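Local coordinates for protein chorismate mutase (Paraburkholderia phymatum, PDB 5TS9) that probably catalyses the rearrangement of chorismate to prephenate, as a dimeric, all-helical chorismate mutase of the type II family, at residues A107-I110 with R111-D115; Q126-A129 with P130-S133; A160-D163 with R164-A167. All coordinates share one frame; numbering follows the deposited sequence.

Contact 1. Residues A107-I110 with R111-D115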
# COMPACT_ATOMS: atom_id res chain seq x y z
N ALA A 107 18.09 15.00 -2.70
CA ALA A 107 19.07 15.03 -1.62
C ALA A 107 19.07 16.35 -0.87
O ALA A 107 19.33 16.38 0.34
CB ALA A 107 20.47 14.75 -2.17
N GLY A 108 18.80 17.45 -1.57
CA GLY A 108 18.92 18.78 -0.99
C GLY A 108 17.66 19.24 -0.28
O GLY A 108 17.73 19.99 0.69
N VAL A 109 16.50 18.80 -0.73
CA VAL A 109 15.23 19.28 -0.19
C VAL A 109 14.42 18.15 0.43
O VAL A 109 14.02 18.23 1.60
CB VAL A 109 14.42 20.04 -1.26
CG1 VAL A 109 13.05 20.41 -0.74
CG2 VAL A 109 15.18 21.30 -1.69
N ILE A 110 14.21 17.06 -0.31
CA ILE A 110 13.31 16.01 0.20
C ILE A 110 13.94 15.25 1.36
O ILE A 110 13.28 14.96 2.36
CB ILE A 110 12.87 15.07 -0.94
CG1 ILE A 110 12.05 15.84 -1.97
CG2 ILE A 110 12.06 13.89 -0.41
CD1 ILE A 110 10.80 16.43 -1.39
N ARG A 111 15.22 14.90 1.25
CA ARG A 111 15.88 14.18 2.34
C ARG A 111 15.85 14.93 3.67
O ARG A 111 15.47 14.32 4.68
CB ARG A 111 17.32 13.83 1.94
CG ARG A 111 18.17 13.27 3.07
CD ARG A 111 19.66 13.30 2.69
NE ARG A 111 19.90 12.51 1.49
CZ ARG A 111 21.05 12.49 0.80
NH1 ARG A 111 22.08 13.24 1.18
NH2 ARG A 111 21.14 11.72 -0.28
N PRO A 112 16.20 16.22 3.76
CA PRO A 112 16.06 16.90 5.07
C PRO A 112 14.62 16.92 5.58
O PRO A 112 14.40 16.81 6.80
CB PRO A 112 16.59 18.31 4.79
CG PRO A 112 17.50 18.14 3.60
CD PRO A 112 16.85 17.09 2.76
N ILE A 113 13.63 17.03 4.69
CA ILE A 113 12.23 16.99 5.12
C ILE A 113 11.92 15.65 5.77
O ILE A 113 11.28 15.58 6.83
CB ILE A 113 11.29 17.28 3.94
CG1 ILE A 113 11.13 18.80 3.76
CG2 ILE A 113 9.94 16.60 4.14
CD1 ILE A 113 10.95 19.27 2.33
N LEU A 114 12.36 14.55 5.13
CA LEU A 114 12.09 13.22 5.67
C LEU A 114 12.82 13.00 6.99
O LEU A 114 12.31 12.31 7.88
CB LEU A 114 12.49 12.15 4.64
CG LEU A 114 11.59 12.03 3.40
CD1 LEU A 114 12.12 10.98 2.38
CD2 LEU A 114 10.13 11.73 3.77
N ASP A 115 14.02 13.57 7.12
CA ASP A 115 14.77 13.46 8.38
C ASP A 115 14.06 14.18 9.52
O ASP A 115 13.93 13.63 10.62
CB ASP A 115 16.18 14.03 8.21
CG ASP A 115 17.12 13.07 7.54
OD1 ASP A 115 16.88 11.84 7.60
OD2 ASP A 115 18.12 13.55 6.95
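Ile110 O takes the amide of Leu114 in a regular helical bond (Leu114 N to Ile110 O, 2.9 Å), whereas one residue earlier the bond from Ile113 N to Val109 O is weak at 3.3 Å, in a run of helix that combines a wider pi-type turn at 107-110 with a kink at Pro112. The proline nitrogen has no hydrogen to give to Gly108 O in the turn before, and its ring carbon CG lies 3.5 Å from Gly108 O instead. Beside the weak bond, Pro112 CD also comes within 3.3 Å of Val109 O. Beyond the kink the helix resumes, with Asp115 N bonded to Arg111 O.

The side chains pair in i to i+4 steps. Arg111 runs back toward the start of the helix, its CG opposite the backbone N (chi1 171°) and its chain folded at chi3 (-60°), which brings the guanidinium over Ala107; the CB of Ala107 sits above one face, nearer the rim, 3.6 Å from Arg111 NH2. Val109 and Ile113 lie side by side and point the same way, with Ile113 CD1 3.9 Å from Val109 CG1. Ile110 offers its CG2 branch, 4.0 Å from Leu114 CD1, where the two side chains cross at a slant.

Ala107, Gly108, Arg111 and Pro112 make up an outward surface of helix 106-128, and Ser105 OG bonds to Gly108 N near its start. The inner row rests on helix 16-39, Ile110 against Gln31, Ile113 against Thr28, and Leu114 against both Thr28 and Arg25.

Contact 2. Residues Q126-A129 with P130-S133; sequences QSVA and PLRS
Val128 CG2 meets Leu131 CD1 at 3.6 Å, the two side chains crossing at about a right angle on the side facing Phe15 and helix 10-14. The other valine branch, CG1, is held between backbone N and carbonyl carbon (chi1 82°) and lies 4.1 Å from Arg132 CG. Phe15 touches both Val128 and Leu131, and Gln11 and Ala14 pack on Leu131. Buried Arg132 is gripped at its far end: NE bonds to Ile169 O, NH2 to Arg168 O, and NH1 forms a salt bridge with Asp69.

The chain leaves helix 106-128 through successive i to i+3 bonds, beginning with Ala129 N to Gln126 O. Two across the contact close overlapping beta turns: Leu131 N to Val128 O at 2.9 Å, the donor 37° above the carbonyl plane, and a weak one from Arg132 N to Ala129 O at 3.3 Å. Pro130 N has no hydrogen for Gln126 O, its acceptor in a continuing helix; Pro130 CD lies 4.4 Å from that oxygen.

The solvent side is looser. Exposed Ala129 and Pro130 meet as sequence neighbours, the peptide link setting the 3.4 Å between Ala129 CB and Pro130 CD. Ser127 is exposed too, its OG bonded to Gln123 O.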
# COMPACT_ATOMS: atom_id res chain seq x y z
N GLN A 126 5.39 9.34 20.82
CA GLN A 126 5.63 9.41 22.25
C GLN A 126 4.55 10.23 22.95
O GLN A 126 4.01 9.82 23.98
CB GLN A 126 7.02 9.99 22.50
CG GLN A 126 7.35 10.16 23.97
CD GLN A 126 8.74 10.71 24.17
OE1 GLN A 126 9.20 11.55 23.39
NE2 GLN A 126 9.42 10.23 25.20
N SER A 127 4.22 11.40 22.40
CA SER A 127 3.22 12.26 23.03
C SER A 127 1.87 11.57 23.16
O SER A 127 1.14 11.83 24.12
CB SER A 127 3.07 13.56 22.25
OG SER A 127 4.25 14.32 22.28
N VAL A 128 1.50 10.70 22.22
CA VAL A 128 0.17 10.10 22.24
C VAL A 128 0.19 8.67 22.78
O VAL A 128 -0.84 7.99 22.77
CB VAL A 128 -0.49 10.18 20.86
CG1 VAL A 128 -0.02 9.04 19.94
CG2 VAL A 128 -1.99 10.20 20.99
N ALA A 129 1.34 8.21 23.27
CA ALA A 129 1.56 6.88 23.83
C ALA A 129 0.42 6.39 24.73
O ALA A 129 0.02 5.23 24.61
CB ALA A 129 2.88 6.85 24.60
N PRO A 130 -0.11 7.22 25.64
CA PRO A 130 -1.21 6.73 26.48
C PRO A 130 -2.40 6.20 25.69
O PRO A 130 -2.92 5.14 26.04
CB PRO A 130 -1.60 7.96 27.32
CG PRO A 130 -0.37 8.75 27.39
CD PRO A 130 0.31 8.58 26.07
N LEU A 131 -2.83 6.88 24.63
CA LEU A 131 -4.06 6.51 23.95
C LEU A 131 -3.90 5.41 22.91
O LEU A 131 -4.88 5.04 22.27
CB LEU A 131 -4.69 7.73 23.28
CG LEU A 131 -4.79 8.92 24.22
CD1 LEU A 131 -4.67 10.18 23.43
CD2 LEU A 131 -6.10 8.90 24.99
N ARG A 132 -2.68 4.90 22.71
CA ARG A 132 -2.47 3.93 21.64
C ARG A 132 -3.11 2.58 21.94
O ARG A 132 -3.42 1.84 21.01
CB ARG A 132 -0.97 3.79 21.38
CG ARG A 132 -0.35 5.03 20.72
CD ARG A 132 1.12 4.83 20.44
NE ARG A 132 1.30 3.85 19.37
CZ ARG A 132 2.48 3.36 18.99
NH1 ARG A 132 3.59 3.76 19.62
NH2 ARG A 132 2.54 2.48 17.99
N SER A 133 -3.33 2.25 23.21
CA SER A 133 -3.99 0.99 23.56
C SER A 133 -5.40 1.20 24.09
O SER A 133 -5.98 0.27 24.66
CB SER A 133 -3.14 0.22 24.56
OG SER A 133 -3.09 0.90 25.81

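Contact 3. Residues A160-D163 with R164-A167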
# COMPACT_ATOMS: atom_id res chain seq x y z
N ALA A 160 -6.47 7.39 1.11
CA ALA A 160 -6.31 5.94 1.17
C ALA A 160 -4.93 5.57 1.68
O ALA A 160 -4.79 4.69 2.54
CB ALA A 160 -6.56 5.32 -0.20
N ALA A 161 -3.90 6.24 1.18
CA ALA A 161 -2.54 5.93 1.60
C ALA A 161 -2.24 6.50 2.98
O ALA A 161 -1.40 5.95 3.71
CB ALA A 161 -1.54 6.46 0.56
N LEU A 162 -2.93 7.57 3.40
CA LEU A 162 -2.82 7.98 4.80
C LEU A 162 -3.39 6.89 5.71
O LEU A 162 -2.80 6.57 6.75
CB LEU A 162 -3.52 9.33 5.03
CG LEU A 162 -3.32 9.98 6.41
CD1 LEU A 162 -1.87 9.94 6.82
CD2 LEU A 162 -3.82 11.41 6.43
N ASP A 163 -4.52 6.29 5.32
CA ASP A 163 -5.06 5.15 6.09
C ASP A 163 -4.06 3.99 6.16
O ASP A 163 -4.02 3.26 7.15
CB ASP A 163 -6.36 4.65 5.46
CG ASP A 163 -7.58 5.56 5.74
OD1 ASP A 163 -7.70 6.17 6.84
OD2 ASP A 163 -8.46 5.62 4.86
N ARG A 164 -3.26 3.80 5.10
CA ARG A 164 -2.21 2.78 5.15
C ARG A 164 -1.11 3.19 6.13
O ARG A 164 -0.58 2.36 6.87
CB ARG A 164 -1.63 2.56 3.74
CG ARG A 164 -0.45 1.57 3.66
CD ARG A 164 -0.94 0.13 3.91
NE ARG A 164 0.12 -0.88 3.88
CZ ARG A 164 0.92 -1.14 4.91
NH1 ARG A 164 0.79 -0.43 6.03
NH2 ARG A 164 1.85 -2.08 4.81
N ALA A 165 -0.77 4.49 6.15
CA ALA A 165 0.35 4.92 6.99
C ALA A 165 0.05 4.82 8.48
O ALA A 165 0.95 4.53 9.27
CB ALA A 165 0.75 6.35 6.62
N VAL A 166 -1.19 5.05 8.89
CA VAL A 166 -1.57 5.06 10.31
C VAL A 166 -1.88 3.66 10.83
O VAL A 166 -2.34 3.50 11.97
CB VAL A 166 -2.78 5.99 10.55
CG1 VAL A 166 -2.45 7.41 10.11
CG2 VAL A 166 -4.02 5.43 9.83
N ALA A 167 -1.64 2.65 9.99
CA ALA A 167 -2.08 1.28 10.24
C ALA A 167 -1.79 0.77 11.65
O ALA A 167 -2.61 0.05 12.24
CB ALA A 167 -1.43 0.35 9.20
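The last turn of helix 156-165, in the all-helical fold of this type II (AroQ-class) chorismate mutase and against the second subunit of the dimer, brings Leu162 onto Val166 and carries two charged residues into the subunit interface. Three i to i+4 bonds build the turn: Arg164 N to Ala160 O at 3.1 Å, Ala165 N to Ala161 O at 2.9 Å and Val166 N to Leu162 O at 3.1 Å. The first two donors are tilted from their carbonyl planes, while the third lies beyond its oxygen, nearly in line with the C=O bond (C=O...N angle 164°). Val166 is the first residue to leave helical backbone angles, and a weak bond from Ala167 N to Arg164 O follows.

Leu162 turns its CD1 branch along the helix, 4.2 Å from Val166 CG1 and 4.4 Å from Ala165 CB. This apolar ridge is packed against helices 16-39 and 137-151: Leu162 touches Val19, Ala23 and Val145, and Val166 touches Met22, Val141 and Val145.

The charged residues face elsewhere. Asp163 faces the second subunit, where OD2 forms a salt bridge with Arg94 and OD1 a hydrogen bond with Asn90, so both carboxylate oxygens are engaged across the interface. Arg164 has CG anti to its backbone nitrogen (chi1 177°) and then bends at chi2 (71°), its end leading away from segment 160-163. NH1 pairs with Asp76 of its own chain and NH2 with Glu79 of the second subunit, so its two acidic partners come from different subunits. Gln77 NE2 donates to Ala165 O. At the end of the turn, Val166 CG2 sits between its own backbone N and carbonyl carbon, 3.4 Å from Asp163 O.

The three contacts follow one another along the chain in an all-helical fold. Contacts 1 and 2 share helix 106-128, with centres 27 Å apart and nearest atoms about 14 Å apart; they mark the kinked start and the exit of one long helix within the subunit. Contact 3 lies on helix 156-165, its centre 21 Å from that of contact 1 and 18 Å from that of contact 2; none touches another. Nearest the chain centre (8 Å, against 14 and 18 Å), it alone touches the second subunit, linking the subunit core to the dimer interface. Contacts 1 and 3 both pack on helix 16-39, while contacts 2 and 3 both reach acidic residues of helix 67-95.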